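Side-chain contacts in carboxyl esterase NP (Bacillus subtilis, PDB 4CCW), which hydrolyses carboxylic esters to an alcohol and a carboxylate as an enzyme of the alpha/beta hydrolase superfamily: residues Ser78-Thr83 against Arg286-Phe291; Thr105-Trp110 against Gly132-Asn137; Asp113-Leu118 against Pro143-Ser148; Lys180-Asn183 against Asp188-Val191; Trp184-Gln189 against Ser276-Ala281. All coordinates share one frame; numbering follows the deposited sequence.

Contacts 2 and 5 are buried, whereas contacts 1, 3 and 4 are partly buried, 3 and 4 reaching exposed residues. Contacts 2 and 3 both use helix 104-118, first against helix 130-141 and then against the chain entering strand 146-152; the chemistry changes from an edge-to-face ring pair with one water to a salt bridge. Contact 1, apolar and aromatic, brings helix 280-291 to the same sheet as contact 3, and the two touch through Phe291 and Ser148. Contacts 4 and 5 lie on the opposite side of the chain's centre from 2 and 3, share Asp188 and Gln189, and pair an amide-amide hydrogen bond, modelled too short, with a carboxylate bridged by waters.

Contact 1: residues Ser78-Thr83 against Arg286-Phe291; sequences SSKYRT and RVMRFF
Met288, the first residue of 286-291 to touch 78-83, reaches across with a side chain bent at its second and third torsions (chi2 83°, chi3 90°). Its CG lies 3.5 Å from Lys80 NZ, and the lysine chain, itself bent near its end, brings CD to 3.9 Å from the same Met288 CG. The end of the lysine chain, CD and NZ, thus lies along Met288 CG at the partly exposed margin. Farther in, Met288 SD meets the rim of the Tyr81 ring, 3.8 Å from CE2 and close to the ring plane: a Met-aromatic contact made at the edge. The two side chains run past each other in opposite directions. This joins the C-terminal helix 280-291 of the alpha/beta hydrolase fold to the turn between helix 74-80 and strand 82-86, beside the central sheet; Met288 also touches Trp77 of helix 74-80. One turn on, Phe291 places CB 3.1 Å from Tyr81 OH, a close approach of a hydroxyl to a methylene. Its ring turns an edge toward the face of Tyr81 in an offset edge-to-face pair, with centroids 5.9 Å apart and planes at 76°. Both rings also meet His124 of strand 123-128: Phe291 stacks on the imidazole, while Tyr81 stands steeply to it, and both side chains rest on Leu57 of strand 56-60.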
# COMPACT_ATOMS: atom_id res chain seq x y z
N SER A 78 -3.68 15.70 -2.00
CA SER A 78 -4.27 16.07 -3.29
C SER A 78 -4.24 17.57 -3.56
O SER A 78 -4.33 18.00 -4.71
CB SER A 78 -5.71 15.58 -3.37
OG SER A 78 -6.10 15.37 -4.71
N SER A 79 -4.13 18.38 -2.50
CA SER A 79 -4.08 19.83 -2.68
C SER A 79 -2.85 20.28 -3.47
O SER A 79 -2.91 21.28 -4.18
CB SER A 79 -4.17 20.57 -1.33
OG SER A 79 -3.00 20.38 -0.55
N LYS A 80 -1.76 19.52 -3.36
CA LYS A 80 -0.50 19.92 -3.97
C LYS A 80 -0.05 19.02 -5.14
O LYS A 80 0.72 19.45 -5.99
CB LYS A 80 0.61 19.98 -2.91
CG LYS A 80 0.39 21.03 -1.83
CD LYS A 80 1.48 21.00 -0.76
CE LYS A 80 2.84 21.37 -1.34
NZ LYS A 80 3.93 20.64 -0.63
N TYR A 81 -0.57 17.80 -5.18
CA TYR A 81 -0.11 16.80 -6.14
C TYR A 81 -1.24 16.23 -6.96
O TYR A 81 -2.36 16.08 -6.47
CB TYR A 81 0.63 15.64 -5.43
CG TYR A 81 1.87 16.10 -4.72
CD1 TYR A 81 3.08 16.23 -5.39
CD2 TYR A 81 1.82 16.43 -3.37
CE1 TYR A 81 4.22 16.68 -4.74
CE2 TYR A 81 2.95 16.88 -2.70
CZ TYR A 81 4.14 17.00 -3.40
OH TYR A 81 5.27 17.45 -2.73
N ARG A 82 -0.92 15.88 -8.21
CA ARG A 82 -1.81 15.06 -8.99
C ARG A 82 -1.63 13.64 -8.47
O ARG A 82 -0.64 12.98 -8.76
CB ARG A 82 -1.45 15.15 -10.48
CG ARG A 82 -2.31 14.28 -11.39
CD ARG A 82 -3.78 14.68 -11.33
NE ARG A 82 -4.60 13.99 -12.33
CZ ARG A 82 -5.93 14.04 -12.38
NH1 ARG A 82 -6.59 14.77 -11.49
NH2 ARG A 82 -6.60 13.38 -13.33
N THR A 83 -2.59 13.20 -7.67
CA THR A 83 -2.41 11.99 -6.87
C THR A 83 -3.19 10.81 -7.44
O THR A 83 -4.42 10.89 -7.60
CB THR A 83 -2.88 12.22 -5.43
OG1 THR A 83 -4.29 12.49 -5.43
CG2 THR A 83 -2.19 13.40 -4.84
N ARG A 286 3.97 15.40 7.68
CA ARG A 286 5.32 14.84 7.70
C ARG A 286 5.75 14.44 6.29
O ARG A 286 6.85 14.73 5.87
CB ARG A 286 5.42 13.65 8.66
CG ARG A 286 6.79 12.99 8.72
CD ARG A 286 7.83 13.94 9.30
NE ARG A 286 9.23 13.50 9.19
CZ ARG A 286 10.09 13.91 8.26
NH1 ARG A 286 9.71 14.76 7.30
NH2 ARG A 286 11.35 13.47 8.27
N VAL A 287 4.86 13.75 5.58
CA VAL A 287 5.13 13.32 4.21
C VAL A 287 5.28 14.53 3.29
O VAL A 287 6.21 14.60 2.47
CB VAL A 287 4.05 12.36 3.69
CG1 VAL A 287 4.17 12.19 2.18
CG2 VAL A 287 4.14 11.01 4.39
N MET A 288 4.38 15.50 3.43
CA MET A 288 4.48 16.71 2.63
C MET A 288 5.80 17.44 2.83
O MET A 288 6.42 17.87 1.86
CB MET A 288 3.32 17.66 2.92
CG MET A 288 2.81 18.29 1.65
SD MET A 288 1.66 17.14 0.87
CE MET A 288 0.20 17.76 1.70
N ARG A 289 6.21 17.56 4.09
CA ARG A 289 7.44 18.25 4.45
C ARG A 289 8.64 17.58 3.78
O ARG A 289 9.53 18.27 3.27
CB ARG A 289 7.62 18.24 5.96
CG ARG A 289 8.71 19.15 6.50
CD ARG A 289 8.61 19.22 8.02
NE ARG A 289 9.31 18.12 8.68
CZ ARG A 289 8.88 17.48 9.76
NH1 ARG A 289 7.71 17.77 10.31
NH2 ARG A 289 9.62 16.51 10.29
N PHE A 290 8.64 16.25 3.78
CA PHE A 290 9.68 15.46 3.14
C PHE A 290 9.75 15.69 1.62
O PHE A 290 10.85 15.85 1.07
CB PHE A 290 9.49 13.98 3.44
CG PHE A 290 10.47 13.09 2.73
CD1 PHE A 290 11.79 13.00 3.17
CD2 PHE A 290 10.08 12.35 1.62
CE1 PHE A 290 12.70 12.18 2.52
CE2 PHE A 290 11.00 11.54 0.96
CZ PHE A 290 12.31 11.46 1.41
N PHE A 291 8.60 15.71 0.97
CA PHE A 291 8.53 15.90 -0.48
C PHE A 291 8.92 17.33 -0.89
O PHE A 291 9.44 17.54 -1.99
CB PHE A 291 7.13 15.59 -1.01
CG PHE A 291 6.79 14.12 -1.04
CD1 PHE A 291 7.78 13.14 -1.00
CD2 PHE A 291 5.46 13.72 -1.13
CE1 PHE A 291 7.45 11.80 -1.04
CE2 PHE A 291 5.12 12.38 -1.16
CZ PHE A 291 6.12 11.41 -1.11

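Contact 2: residues Thr105-Trp110 against Gly132-Asn137; sequences TDYANW and GLHTMN
Helices 105-110 and 132-137 cross almost perpendicularly, at -87°, with their axes 9.9 Å apart at closest approach, and Tyr107 and His134 meet between them. The His134 ring points an edge at one face of Tyr107: CE1 stands 3.4 Å from Tyr107 CD1 and 3.5 Å from Tyr107 CG. The centroids are 4.8 Å apart and the planes at 71°, a compact edge-to-face pair. With CG beside its backbone N (chi1 -74°), Tyr107 lays its ring across the path of the imidazole. A water ties the same residues together, donating to Tyr107 O at 3.0 Å and lying 2.6 Å from His134 ND1, near the imidazole plane. This bridge helps fix the rotation of the His134 ring and gives the carbonyl a partner beyond its helix. Both helices belong to the alpha/beta hydrolase core; 130-141 follows strand 123-128 and the probable nucleophile elbow, whose residues His134 touches. Trp110 CZ3 comes to 4.1 Å from His134 ND1, the two side chains crossing at about a right angle, while NE1 of Trp110 is hydrogen-bonded to Thr44 OG1. Along the helices Ala108 CB packs 3.8 Å from Asn137 ND2. That amide is held at both ends, ND2 donating to Arg104 O and OD1 accepting from Arg141. Phe220 meets both Tyr107 and His134.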
# COMPACT_ATOMS: atom_id res chain seq x y z
N THR A 105 10.18 -9.15 -10.31
CA THR A 105 10.37 -8.56 -11.64
C THR A 105 9.01 -8.21 -12.28
O THR A 105 8.82 -7.09 -12.76
CB THR A 105 11.18 -9.50 -12.55
OG1 THR A 105 12.50 -9.65 -11.99
CG2 THR A 105 11.32 -8.92 -13.95
N ASP A 106 8.08 -9.16 -12.26
CA ASP A 106 6.73 -8.95 -12.81
C ASP A 106 6.05 -7.74 -12.19
O ASP A 106 5.53 -6.89 -12.90
CB ASP A 106 5.85 -10.19 -12.58
CG ASP A 106 6.23 -11.36 -13.48
OD1 ASP A 106 6.81 -11.14 -14.57
OD2 ASP A 106 5.95 -12.51 -13.10
N TYR A 107 6.06 -7.66 -10.86
CA TYR A 107 5.43 -6.54 -10.17
C TYR A 107 6.04 -5.18 -10.52
O TYR A 107 5.31 -4.21 -10.68
CB TYR A 107 5.42 -6.78 -8.66
CG TYR A 107 4.40 -7.82 -8.18
CD1 TYR A 107 3.04 -7.69 -8.47
CD2 TYR A 107 4.80 -8.91 -7.40
CE1 TYR A 107 2.10 -8.62 -8.01
CE2 TYR A 107 3.88 -9.85 -6.94
CZ TYR A 107 2.54 -9.70 -7.24
OH TYR A 107 1.63 -10.64 -6.77
N ALA A 108 7.37 -5.09 -10.64
CA ALA A 108 7.99 -3.83 -11.06
C ALA A 108 7.59 -3.45 -12.49
O ALA A 108 7.34 -2.27 -12.78
CB ALA A 108 9.51 -3.89 -10.92
N ASN A 109 7.54 -4.44 -13.38
CA ASN A 109 7.09 -4.23 -14.76
C ASN A 109 5.61 -3.84 -14.84
O ASN A 109 5.21 -3.09 -15.73
CB ASN A 109 7.34 -5.47 -15.63
CG ASN A 109 8.81 -5.64 -16.02
OD1 ASN A 109 9.58 -4.69 -16.02
ND2 ASN A 109 9.18 -6.88 -16.37
N TRP A 110 4.80 -4.35 -13.91
CA TRP A 110 3.39 -3.96 -13.82
C TRP A 110 3.30 -2.48 -13.52
O TRP A 110 2.62 -1.72 -14.22
CB TRP A 110 2.65 -4.79 -12.74
CG TRP A 110 1.38 -4.14 -12.25
CD1 TRP A 110 0.17 -4.00 -12.94
CD2 TRP A 110 1.17 -3.45 -10.97
NE1 TRP A 110 -0.75 -3.31 -12.19
CE2 TRP A 110 -0.21 -2.95 -10.99
CE3 TRP A 110 1.95 -3.22 -9.84
CZ2 TRP A 110 -0.75 -2.24 -9.93
CZ3 TRP A 110 1.39 -2.50 -8.78
CH2 TRP A 110 0.07 -2.03 -8.82
N GLY A 132 4.23 -0.50 0.45
CA GLY A 132 5.58 -0.03 0.83
C GLY A 132 6.66 -0.94 0.25
O GLY A 132 7.72 -0.48 -0.18
N LEU A 133 6.38 -2.25 0.24
CA LEU A 133 7.28 -3.26 -0.30
C LEU A 133 7.40 -3.11 -1.81
O LEU A 133 8.53 -3.09 -2.34
CB LEU A 133 6.80 -4.67 0.10
CG LEU A 133 7.40 -5.91 -0.57
CD1 LEU A 133 8.92 -5.95 -0.51
CD2 LEU A 133 6.78 -7.14 0.13
N HIS A 134 6.25 -2.97 -2.49
CA HIS A 134 6.22 -2.64 -3.92
C HIS A 134 7.01 -1.39 -4.20
O HIS A 134 7.77 -1.33 -5.16
CB HIS A 134 4.77 -2.47 -4.40
CG HIS A 134 4.07 -3.77 -4.71
ND1 HIS A 134 3.89 -4.20 -5.97
CD2 HIS A 134 3.50 -4.72 -3.87
CE1 HIS A 134 3.25 -5.39 -5.95
NE2 HIS A 134 2.99 -5.70 -4.66
N THR A 135 6.86 -0.38 -3.35
CA THR A 135 7.57 0.88 -3.54
C THR A 135 9.08 0.68 -3.47
O THR A 135 9.81 1.15 -4.36
CB THR A 135 7.10 1.98 -2.56
OG1 THR A 135 5.74 2.31 -2.84
CG2 THR A 135 7.95 3.26 -2.72
N MET A 136 9.56 -0.04 -2.46
CA MET A 136 10.99 -0.27 -2.31
C MET A 136 11.51 -1.08 -3.51
O MET A 136 12.54 -0.77 -4.08
CB MET A 136 11.31 -0.99 -0.99
CG MET A 136 12.80 -1.16 -0.73
SD MET A 136 13.56 0.43 -0.42
CE MET A 136 13.46 0.55 1.33
N ASN A 137 10.76 -2.11 -3.90
CA ASN A 137 11.18 -2.95 -5.01
C ASN A 137 11.32 -2.10 -6.29
O ASN A 137 12.29 -2.26 -7.06
CB ASN A 137 10.17 -4.10 -5.20
CG ASN A 137 10.58 -5.06 -6.32
OD1 ASN A 137 11.61 -5.73 -6.25
ND2 ASN A 137 9.74 -5.15 -7.34
O HOH W 1 4.91 -2.92 -8.05

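Contact 3: residues Asp113-Leu118 against Pro143-Ser148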
# COMPACT_ATOMS: atom_id res chain seq x y z
N ASP A 113 4.34 -0.17 -16.41
CA ASP A 113 3.19 0.04 -17.29
C ASP A 113 2.22 1.11 -16.79
O ASP A 113 1.76 1.96 -17.55
CB ASP A 113 2.40 -1.27 -17.49
CG ASP A 113 3.18 -2.31 -18.27
OD1 ASP A 113 4.25 -2.01 -18.83
OD2 ASP A 113 2.69 -3.46 -18.32
N VAL A 114 1.87 1.04 -15.51
CA VAL A 114 1.02 2.05 -14.89
C VAL A 114 1.61 3.46 -15.07
O VAL A 114 0.92 4.37 -15.53
CB VAL A 114 0.81 1.75 -13.39
CG1 VAL A 114 0.07 2.89 -12.71
CG2 VAL A 114 0.07 0.43 -13.20
N PHE A 115 2.89 3.62 -14.71
CA PHE A 115 3.59 4.89 -14.87
C PHE A 115 3.54 5.35 -16.33
O PHE A 115 3.13 6.48 -16.61
CB PHE A 115 5.06 4.75 -14.44
CG PHE A 115 5.31 5.02 -12.97
CD1 PHE A 115 4.66 4.30 -11.97
CD2 PHE A 115 6.27 5.95 -12.60
CE1 PHE A 115 4.92 4.55 -10.63
CE2 PHE A 115 6.54 6.20 -11.25
CZ PHE A 115 5.87 5.49 -10.26
N ASP A 116 3.95 4.48 -17.25
CA ASP A 116 3.97 4.82 -18.68
C ASP A 116 2.59 5.24 -19.20
O ASP A 116 2.46 6.23 -19.93
CB ASP A 116 4.52 3.65 -19.52
CG ASP A 116 6.00 3.38 -19.27
OD1 ASP A 116 6.71 4.24 -18.69
OD2 ASP A 116 6.47 2.29 -19.67
N ASN A 117 1.56 4.49 -18.79
CA ASN A 117 0.19 4.73 -19.22
C ASN A 117 -0.48 5.97 -18.62
O ASN A 117 -1.45 6.49 -19.18
CB ASN A 117 -0.66 3.48 -18.97
CG ASN A 117 -0.18 2.30 -19.79
OD1 ASN A 117 0.77 2.41 -20.56
ND2 ASN A 117 -0.84 1.16 -19.63
N LEU A 118 0.05 6.43 -17.49
CA LEU A 118 -0.37 7.68 -16.88
C LEU A 118 0.47 8.85 -17.37
O LEU A 118 0.21 10.01 -17.04
CB LEU A 118 -0.30 7.59 -15.35
CG LEU A 118 -1.41 6.79 -14.66
CD1 LEU A 118 -1.05 6.44 -13.22
CD2 LEU A 118 -2.74 7.54 -14.74
N PRO A 143 15.28 3.74 -10.34
CA PRO A 143 15.47 5.03 -9.65
C PRO A 143 15.21 6.23 -10.54
O PRO A 143 14.98 7.34 -10.05
CB PRO A 143 16.94 4.99 -9.23
CG PRO A 143 17.59 4.01 -10.16
CD PRO A 143 16.54 2.97 -10.41
N GLU A 144 15.28 6.01 -11.85
CA GLU A 144 15.07 7.04 -12.85
C GLU A 144 13.62 7.53 -12.94
O GLU A 144 13.33 8.53 -13.64
CB GLU A 144 15.53 6.53 -14.23
CG GLU A 144 14.61 5.49 -14.86
CD GLU A 144 14.94 4.05 -14.50
OE1 GLU A 144 15.79 3.81 -13.62
OE2 GLU A 144 14.34 3.13 -15.11
N ARG A 145 12.71 6.80 -12.29
CA ARG A 145 11.27 7.07 -12.33
C ARG A 145 10.69 7.56 -11.00
O ARG A 145 9.51 7.91 -10.94
CB ARG A 145 10.48 5.82 -12.77
CG ARG A 145 10.92 5.22 -14.10
CD ARG A 145 10.89 6.20 -15.28
NE ARG A 145 9.53 6.54 -15.73
CZ ARG A 145 8.79 5.78 -16.53
NH1 ARG A 145 9.27 4.63 -17.00
NH2 ARG A 145 7.56 6.16 -16.89
N VAL A 146 11.51 7.57 -9.96
CA VAL A 146 11.04 7.90 -8.62
C VAL A 146 11.78 9.14 -8.12
O VAL A 146 13.00 9.11 -7.93
CB VAL A 146 11.24 6.72 -7.63
CG1 VAL A 146 10.50 6.97 -6.32
CG2 VAL A 146 10.79 5.40 -8.23
N LYS A 147 11.05 10.23 -7.91
CA LYS A 147 11.64 11.46 -7.35
C LYS A 147 12.08 11.24 -5.90
O LYS A 147 13.22 11.56 -5.52
CB LYS A 147 10.65 12.62 -7.44
CG LYS A 147 10.27 12.98 -8.87
CD LYS A 147 9.51 14.30 -8.97
CE LYS A 147 9.19 14.65 -10.42
NZ LYS A 147 10.33 15.25 -11.17
N SER A 148 11.17 10.70 -5.10
CA SER A 148 11.43 10.33 -3.70
C SER A 148 10.26 9.46 -3.26
O SER A 148 9.23 9.44 -3.93
CB SER A 148 11.60 11.57 -2.81
OG SER A 148 10.36 12.17 -2.50
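Arg145 grips Asp116 end-on, with both terminal nitrogens directed to the single oxygen OD1. NH2 gives the shorter and straighter bond, 2.8 Å to Asp116 OD1 at 155°, meeting the oxygen nearly along its C-O axis. NH1 lies 3.1 Å from Asp116 OD1 with a more bent angle of 137° and meets the syn lone pair of OD1, on the side of the other carboxylate oxygen. Carboxylate and guanidinium are only 11° from coplanar, so OD1 stays in the plane of its donors although the two side chains run across each other. Bends at chi2 and chi3 fold the arginine into a compact chain that delivers its head to the helix. The same guanidinium spends NE on Glu121 O and NH2 also on Ile120 O, so it ties the loop before strand 123-128 to both segments. The salt bridge sits beside the C-terminal part of helix 104-118, where the chain enters strand 146-152, in the parallel part of the central sheet of the alpha/beta hydrolase fold; Asp116 itself is exposed to solvent. Farther in, Phe115 CB comes obliquely to 3.8 Å from Arg145 NH2. The phenyl ring presents an edge to the backbone of the other segment, with Phe115 CE2 3.4 Å from Arg145 O, near the ring plane. Beyond this pair, Phe115 packs on Ser123 and Met125 of strand 123-128 and meets the ring of Phe138 from helix 130-141, which also touches Arg145.

Contact 4: residues Lys180-Asn183 against Asp188-Val191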
# COMPACT_ATOMS: atom_id res chain seq x y z
N LYS A 180 -10.50 -10.22 15.38
CA LYS A 180 -9.23 -10.61 15.99
C LYS A 180 -8.07 -9.88 15.35
O LYS A 180 -7.21 -9.33 16.04
CB LYS A 180 -9.00 -12.11 15.84
CG LYS A 180 -10.01 -13.01 16.52
CD LYS A 180 -9.62 -13.37 17.94
CE LYS A 180 -10.42 -14.57 18.42
NZ LYS A 180 -10.30 -14.78 19.89
N PHE A 181 -8.03 -9.89 14.02
CA PHE A 181 -6.98 -9.22 13.26
C PHE A 181 -6.89 -7.73 13.61
O PHE A 181 -5.82 -7.22 13.95
CB PHE A 181 -7.22 -9.42 11.76
CG PHE A 181 -6.19 -8.79 10.86
CD1 PHE A 181 -5.07 -9.50 10.46
CD2 PHE A 181 -6.38 -7.50 10.37
CE1 PHE A 181 -4.13 -8.94 9.62
CE2 PHE A 181 -5.45 -6.93 9.52
CZ PHE A 181 -4.32 -7.65 9.14
N LEU A 182 -8.04 -7.05 13.58
CA LEU A 182 -8.06 -5.60 13.80
C LEU A 182 -7.71 -5.17 15.23
O LEU A 182 -7.00 -4.19 15.44
CB LEU A 182 -9.40 -5.01 13.32
CG LEU A 182 -9.59 -4.99 11.80
CD1 LEU A 182 -10.99 -4.51 11.44
CD2 LEU A 182 -8.53 -4.16 11.08
N ASN A 183 -8.18 -5.94 16.21
CA ASN A 183 -7.87 -5.67 17.61
C ASN A 183 -6.40 -5.89 17.92
O ASN A 183 -5.81 -5.20 18.76
CB ASN A 183 -8.76 -6.51 18.53
CG ASN A 183 -10.24 -6.13 18.44
OD1 ASN A 183 -10.60 -5.14 17.79
ND2 ASN A 183 -11.09 -6.90 19.09
N ASP A 188 -6.85 1.02 18.78
CA ASP A 188 -8.26 1.40 18.67
C ASP A 188 -8.71 1.29 17.22
O ASP A 188 -8.51 2.22 16.43
CB ASP A 188 -8.47 2.81 19.20
CG ASP A 188 -9.95 3.19 19.31
OD1 ASP A 188 -10.82 2.31 19.12
OD2 ASP A 188 -10.24 4.37 19.56
N GLN A 189 -9.33 0.17 16.86
CA GLN A 189 -9.80 -0.04 15.49
C GLN A 189 -10.98 0.86 15.12
O GLN A 189 -11.37 0.94 13.95
CB GLN A 189 -10.10 -1.53 15.20
CG GLN A 189 -11.23 -2.16 16.00
CD GLN A 189 -11.89 -3.32 15.26
OE1 GLN A 189 -12.49 -3.14 14.20
NE2 GLN A 189 -11.78 -4.51 15.82
N ASN A 190 -11.52 1.57 16.12
CA ASN A 190 -12.58 2.56 15.90
C ASN A 190 -12.13 3.82 15.17
O ASN A 190 -12.96 4.67 14.81
CB ASN A 190 -13.26 2.92 17.22
CG ASN A 190 -14.06 1.78 17.80
OD1 ASN A 190 -13.67 1.18 18.81
ND2 ASN A 190 -15.18 1.45 17.17
N VAL A 191 -10.82 3.96 14.94
CA VAL A 191 -10.32 5.04 14.08
C VAL A 191 -10.69 4.77 12.62
O VAL A 191 -10.82 5.69 11.84
CB VAL A 191 -8.80 5.31 14.23
CG1 VAL A 191 -8.42 5.59 15.68
CG2 VAL A 191 -7.98 4.16 13.67
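Leu182 and Gln189 form the close-packed side of the contact, the two side chains crossing at about a right angle. Leu182 CD1 is 3.4 Å from Gln189 OE1, and Leu182 CB is 3.5 Å from Gln189 NE2, so both ends of the amide rest against the leucine. Gln189 is brought back over the helix by a first torsion of 64°, which sets CG between the backbone N and the carbonyl carbon; beyond CG the chain is extended. Leu182 is buried and also packs on Leu192, whereas its neighbour Phe181 turns to the ligand pocket. Toward solvent the contact thins to Asn183, an exposed residue whose OD1 accepts from Gln189 NE2. That bond is nearly straight, at 164°, but the modelled 2.4 Å between Gln189 NE2 and Asn183 OD1 is too short to take literally. The two amide planes stand 65° apart. On the loop side Asp188 OD1 takes the backbone N of Asn190 in an Asx turn, 3.2 Å away. One amide thus meets both an apolar side chain and a polar one, its NH2 group probably joining the loop to helix 177-185 by an uncharged hydrogen bond whose length is doubtful.

Contact 5: residues Trp184-Gln189 against Ser276-Ala281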
# COMPACT_ATOMS: atom_id res chain seq x y z
N TRP A 184 -5.81 -6.86 17.23
CA TRP A 184 -4.38 -7.13 17.32
C TRP A 184 -3.58 -6.02 16.70
O TRP A 184 -2.64 -5.52 17.32
CB TRP A 184 -4.07 -8.46 16.66
CG TRP A 184 -2.60 -8.76 16.46
CD1 TRP A 184 -1.64 -9.05 17.43
CD2 TRP A 184 -1.88 -8.85 15.17
NE1 TRP A 184 -0.42 -9.31 16.85
CE2 TRP A 184 -0.49 -9.20 15.51
CE3 TRP A 184 -2.24 -8.69 13.83
CZ2 TRP A 184 0.48 -9.38 14.53
CZ3 TRP A 184 -1.24 -8.86 12.85
CH2 TRP A 184 0.08 -9.20 13.19
N MET A 185 -3.96 -5.61 15.49
CA MET A 185 -3.19 -4.63 14.73
C MET A 185 -3.40 -3.20 15.22
O MET A 185 -2.53 -2.35 15.06
CB MET A 185 -3.55 -4.74 13.24
CG MET A 185 -2.74 -3.84 12.32
SD MET A 185 -2.93 -4.29 10.60
CE MET A 185 -1.71 -5.59 10.52
N MET A 186 -4.55 -2.93 15.83
CA MET A 186 -4.87 -1.56 16.21
C MET A 186 -5.22 -1.41 17.68
O MET A 186 -6.01 -2.18 18.21
CB MET A 186 -6.00 -1.05 15.32
CG MET A 186 -5.71 -1.30 13.85
SD MET A 186 -6.88 -0.59 12.70
CE MET A 186 -6.61 1.15 13.00
N THR A 187 -4.60 -0.43 18.34
CA THR A 187 -4.92 -0.10 19.73
C THR A 187 -6.38 0.34 19.83
O THR A 187 -7.07 0.04 20.80
CB THR A 187 -3.97 1.01 20.28
OG1 THR A 187 -2.61 0.58 20.12
CG2 THR A 187 -4.24 1.29 21.76
N ASP A 188 -6.85 1.02 18.78
CA ASP A 188 -8.26 1.40 18.67
C ASP A 188 -8.71 1.29 17.22
O ASP A 188 -8.51 2.22 16.43
CB ASP A 188 -8.47 2.81 19.20
CG ASP A 188 -9.95 3.19 19.31
OD1 ASP A 188 -10.82 2.31 19.12
OD2 ASP A 188 -10.24 4.37 19.56
N GLN A 189 -9.33 0.17 16.86
CA GLN A 189 -9.80 -0.04 15.49
C GLN A 189 -10.98 0.86 15.12
O GLN A 189 -11.37 0.94 13.95
CB GLN A 189 -10.10 -1.53 15.20
CG GLN A 189 -11.23 -2.16 16.00
CD GLN A 189 -11.89 -3.32 15.26
OE1 GLN A 189 -12.49 -3.14 14.20
NE2 GLN A 189 -11.78 -4.51 15.82
N SER A 276 -1.11 5.82 8.84
CA SER A 276 -1.77 6.84 8.01
C SER A 276 -3.23 7.10 8.43
O SER A 276 -3.76 8.19 8.20
CB SER A 276 -1.70 6.42 6.53
OG SER A 276 -2.34 5.16 6.33
N MET A 277 -3.85 6.09 9.04
CA MET A 277 -5.26 6.16 9.46
C MET A 277 -5.38 6.52 10.93
O MET A 277 -6.37 7.16 11.34
CB MET A 277 -5.98 4.82 9.15
CG MET A 277 -5.91 4.42 7.68
SD MET A 277 -6.85 2.99 7.13
CE MET A 277 -8.46 3.74 6.90
N GLU A 278 -4.37 6.16 11.72
CA GLU A 278 -4.35 6.49 13.15
C GLU A 278 -3.84 7.89 13.43
O GLU A 278 -4.34 8.56 14.34
CB GLU A 278 -3.52 5.48 13.92
CG GLU A 278 -4.07 4.07 13.83
CD GLU A 278 -3.01 3.03 14.13
OE1 GLU A 278 -1.84 3.26 13.79
OE2 GLU A 278 -3.37 2.00 14.71
N GLN A 279 -2.85 8.35 12.68
CA GLN A 279 -2.32 9.67 12.92
C GLN A 279 -2.27 10.50 11.63
O GLN A 279 -1.20 10.93 11.21
CB GLN A 279 -0.96 9.59 13.65
CG GLN A 279 -1.03 9.05 15.09
CD GLN A 279 -1.69 10.01 16.08
OE1 GLN A 279 -1.70 11.21 15.89
NE2 GLN A 279 -2.25 9.46 17.17
N PRO A 280 -3.44 10.73 10.99
CA PRO A 280 -3.42 11.41 9.69
C PRO A 280 -2.89 12.85 9.75
O PRO A 280 -2.16 13.24 8.85
CB PRO A 280 -4.90 11.41 9.25
CG PRO A 280 -5.66 11.28 10.52
CD PRO A 280 -4.82 10.39 11.39
N ALA A 281 -3.23 13.62 10.78
CA ALA A 281 -2.73 15.00 10.86
C ALA A 281 -1.20 15.06 10.86
O ALA A 281 -0.61 15.88 10.15
CB ALA A 281 -3.31 15.73 12.07
O HOH W 2 -2.49 -0.07 13.18
O HOH W 3 -2.23 0.75 16.76
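Met186 CE meets the carboxylate of Glu278 at 3.8 Å from OE2 and the aliphatic part of the same side chain at 4.0 Å from CG. The methionine lies obliquely against the glutamate, bent at its last torsion (chi3 65°) to set the methyl there. Two waters make the polar connection. One donates to Glu278 OE2 at 2.7 Å and to Met185 O at 3.0 Å; the other also donates to Glu278 OE2, at 2.7 Å, and accepts from Thr187 N at 3.1 Å. OE2 therefore receives two water hydrogens, and through them reaches the backbone on both sides of Met186, where helix 177-185 has just ended. The second oxygen, OE1, accepts from the backbone N of Gly272, which helps hold the carboxylate and ties it to the loop carrying His273. Val191 packs against both Met186 and Glu278 CG. Met185 touches His273, the probable proton acceptor, and its side chain is about 4 Å from the bound (2-hydroxyethoxy)acetic acid at the nearest atoms. The arrangement belongs to the surroundings of an alpha/beta hydrolase active site, where the loop bearing the probable catalytic histidine leads into the C-terminal helices and meets helices that probably form the cap over the pocket.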